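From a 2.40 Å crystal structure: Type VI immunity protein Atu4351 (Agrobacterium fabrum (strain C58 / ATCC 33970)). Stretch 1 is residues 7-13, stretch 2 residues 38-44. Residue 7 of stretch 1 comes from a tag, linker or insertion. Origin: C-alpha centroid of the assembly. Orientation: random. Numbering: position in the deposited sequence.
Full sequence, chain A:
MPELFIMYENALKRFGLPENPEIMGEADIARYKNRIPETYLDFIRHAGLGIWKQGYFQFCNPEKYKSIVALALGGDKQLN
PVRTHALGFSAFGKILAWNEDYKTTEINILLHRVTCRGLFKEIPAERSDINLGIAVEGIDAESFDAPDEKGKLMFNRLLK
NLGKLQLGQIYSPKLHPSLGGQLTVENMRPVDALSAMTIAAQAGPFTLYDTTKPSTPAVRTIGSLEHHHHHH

Stretch 1, residues 7-13: MYENALK
Stretch 2 (38-44) ETYLDFI

At the centre of this contact two aromatic rings lie nearly flat against each other. Tyr8 and Phe43 form an offset stack, with ring centroids 4.5 Å apart and planes inclined by only 15°. The offset sets the CB of each residue near the other's ring: Tyr8 CB comes within 3.6 Å of Phe43 CD1, while Phe43 CB sits over one face of the Tyr8 ring, 4.2 Å from its centroid and 24° off the normal, a CH-pi contact. Flat, buried rings suit this place because they exchange a broad apolar surface at close range. Both CA-to-CB bonds point toward the other stretch; Tyr8 has chi1 m (-70°) and chi2 86°, Phe43 chi1 t (172°) and chi2 68°.

The two chains run in broadly the same direction and diverge beyond Tyr8, so the contact is concentrated at the start of the first helix. Residues 38-44 are helical throughout, with Asp42 N, Phe43 N and Ile44 N bonded to Glu38 O, Thr39 O and Tyr40 O at 2.8, 3.1 and 3.1 Å. Tyr8 (phi -116°, psi 12°) is the N-cap residue of a helix that occupies 9-13, and its carbonyl O accepts from Leu12 N at 2.9 Å; Lys13 N reaches Glu9 O at the same distance. In register, Met7 CA lies 6.7 Å from Thr39 CA and Tyr8 CA 7.2 Å from Phe43 CA, so one step along the first stretch matches one helical turn of the second. Another turn, within the first stretch, brings Leu12 (chi1 m, chi2 t) to the edge of the Phe43 ring, CG to CE1 4.1 Å, where a branched aliphatic side chain extends the apolar surface.

Farther out, the Tyr8 side chain slants across the second helix toward its N-terminal end. Its CE1 is 3.7 Å from Thr39 O, and its OH reaches the edge of the Tyr40 ring, 3.3 Å from CD1. Tyr40 (chi1 t, chi2 85°) has its CA-to-CB bond sideways, and the hydroxyl lies near the plane of its ring.

No direct hydrogen bond joins the stretches; at the polar edge a water does. It lies 2.6 Å from Tyr8 OH and donates to Thr39 OG1 at 2.8 Å. Tyrosine thus serves both environments, stacking through its ring and reaching water with its hydroxyl, while threonine in chi1 p supplies a compact polar partner. Beside it, tag-derived selenomethionine Met7 (chi1 t, chi2 p, chi3 p) brings CB to 4.2 Å from Thr39 CB, and its backbone N donates to Glu9 OE1 at 2.9 Å.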

# COMPACT_ATOMS: atom_id res chain seq x y z
N MSE A 7 4.57 -6.13 -19.60
CA MSE A 7 5.05 -6.15 -18.23
C MSE A 7 4.05 -6.74 -17.26
O MSE A 7 4.42 -7.20 -16.18
CB MSE A 7 5.42 -4.75 -17.75
CG MSE A 7 5.99 -4.71 -16.35
SE MSE A 7 7.72 -5.60 -16.16
CE MSE A 7 9.02 -4.38 -16.97
N TYR A 8 2.78 -6.73 -17.64
CA TYR A 8 1.72 -7.12 -16.73
C TYR A 8 1.00 -8.37 -17.20
O TYR A 8 -0.04 -8.74 -16.62
CB TYR A 8 0.79 -5.92 -16.51
CG TYR A 8 1.57 -4.91 -15.70
CD1 TYR A 8 2.41 -3.99 -16.32
CD2 TYR A 8 1.56 -4.94 -14.32
CE1 TYR A 8 3.18 -3.11 -15.57
CE2 TYR A 8 2.32 -4.06 -13.57
CZ TYR A 8 3.14 -3.15 -14.20
OH TYR A 8 3.90 -2.27 -13.46
N GLU A 9 1.56 -9.06 -18.21
CA GLU A 9 1.04 -10.34 -18.70
C GLU A 9 0.79 -11.31 -17.56
O GLU A 9 -0.30 -11.89 -17.44
CB GLU A 9 2.04 -10.96 -19.69
CG GLU A 9 2.12 -10.30 -21.06
CD GLU A 9 3.28 -9.32 -21.18
OE1 GLU A 9 3.76 -8.82 -20.13
OE2 GLU A 9 3.72 -9.06 -22.33
N ASN A 10 1.80 -11.51 -16.71
CA ASN A 10 1.71 -12.49 -15.64
C ASN A 10 0.67 -12.08 -14.60
O ASN A 10 -0.16 -12.90 -14.19
CB ASN A 10 3.09 -12.66 -15.01
CG ASN A 10 3.12 -13.76 -13.99
OD1 ASN A 10 3.33 -13.52 -12.79
ND2 ASN A 10 2.89 -14.99 -14.44
N ALA A 11 0.68 -10.81 -14.17
CA ALA A 11 -0.32 -10.39 -13.20
C ALA A 11 -1.72 -10.58 -13.76
O ALA A 11 -2.62 -11.05 -13.06
CB ALA A 11 -0.09 -8.93 -12.79
N LEU A 12 -1.92 -10.24 -15.04
CA LEU A 12 -3.25 -10.36 -15.63
C LEU A 12 -3.66 -11.82 -15.74
O LEU A 12 -4.82 -12.16 -15.46
CB LEU A 12 -3.27 -9.68 -17.00
CG LEU A 12 -3.40 -8.17 -16.92
CD1 LEU A 12 -3.06 -7.54 -18.27
CD2 LEU A 12 -4.80 -7.77 -16.44
N LYS A 13 -2.72 -12.69 -16.13
CA LYS A 13 -2.98 -14.13 -16.12
C LYS A 13 -3.48 -14.59 -14.76
O LYS A 13 -4.52 -15.24 -14.66
CB LYS A 13 -1.70 -14.87 -16.52
CG LYS A 13 -1.87 -16.37 -16.70
CD LYS A 13 -0.52 -17.00 -17.04
CE LYS A 13 -0.67 -18.46 -17.40
NZ LYS A 13 -1.12 -19.25 -16.23
N GLU A 38 6.68 4.18 -17.04
CA GLU A 38 5.62 4.28 -18.05
C GLU A 38 4.91 2.96 -18.29
O GLU A 38 3.72 2.96 -18.62
CB GLU A 38 6.17 4.79 -19.39
CG GLU A 38 5.50 6.10 -19.82
CD GLU A 38 4.01 5.94 -20.18
OE1 GLU A 38 3.65 5.01 -20.94
OE2 GLU A 38 3.19 6.77 -19.70
N THR A 39 5.61 1.82 -18.16
CA THR A 39 4.92 0.55 -18.32
C THR A 39 3.80 0.40 -17.30
O THR A 39 2.72 -0.11 -17.62
CB THR A 39 5.90 -0.62 -18.21
OG1 THR A 39 6.57 -0.60 -16.94
CG2 THR A 39 6.92 -0.55 -19.34
N TYR A 40 4.01 0.88 -16.07
CA TYR A 40 2.93 0.82 -15.09
C TYR A 40 1.80 1.77 -15.46
O TYR A 40 0.62 1.43 -15.33
CB TYR A 40 3.44 1.14 -13.68
CG TYR A 40 2.31 1.16 -12.69
CD1 TYR A 40 1.85 -0.02 -12.09
CD2 TYR A 40 1.66 2.35 -12.39
CE1 TYR A 40 0.77 -0.00 -11.20
CE2 TYR A 40 0.58 2.38 -11.50
CZ TYR A 40 0.15 1.20 -10.91
OH TYR A 40 -0.91 1.23 -10.03
N LEU A 41 2.15 2.99 -15.89
CA LEU A 41 1.11 3.98 -16.19
C LEU A 41 0.28 3.54 -17.39
O LEU A 41 -0.94 3.73 -17.42
CB LEU A 41 1.72 5.35 -16.42
CG LEU A 41 2.32 6.04 -15.19
CD1 LEU A 41 3.07 7.32 -15.61
CD2 LEU A 41 1.23 6.34 -14.15
N ASP A 42 0.93 2.92 -18.38
CA ASP A 42 0.18 2.43 -19.53
C ASP A 42 -0.75 1.28 -19.15
O ASP A 42 -1.89 1.21 -19.62
CB ASP A 42 1.14 2.02 -20.65
CG ASP A 42 0.42 1.87 -21.99
OD1 ASP A 42 -0.35 2.80 -22.34
OD2 ASP A 42 0.61 0.83 -22.67
N PHE A 43 -0.28 0.38 -18.28
CA PHE A 43 -1.18 -0.62 -17.69
C PHE A 43 -2.44 0.04 -17.10
O PHE A 43 -3.57 -0.35 -17.43
CB PHE A 43 -0.41 -1.42 -16.63
CG PHE A 43 -1.28 -2.34 -15.83
CD1 PHE A 43 -1.86 -3.46 -16.42
CD2 PHE A 43 -1.51 -2.10 -14.48
CE1 PHE A 43 -2.66 -4.33 -15.68
CE2 PHE A 43 -2.29 -2.96 -13.72
CZ PHE A 43 -2.88 -4.08 -14.32
N ILE A 44 -2.26 1.08 -16.28
CA ILE A 44 -3.42 1.75 -15.68
C ILE A 44 -4.27 2.44 -16.74
O ILE A 44 -5.51 2.46 -16.65
CB ILE A 44 -2.93 2.75 -14.61
CG1 ILE A 44 -2.25 1.99 -13.49
CG2 ILE A 44 -4.10 3.58 -14.10
CD1 ILE A 44 -3.08 0.87 -12.92
O HOH W 1 6.19 -1.45 -14.28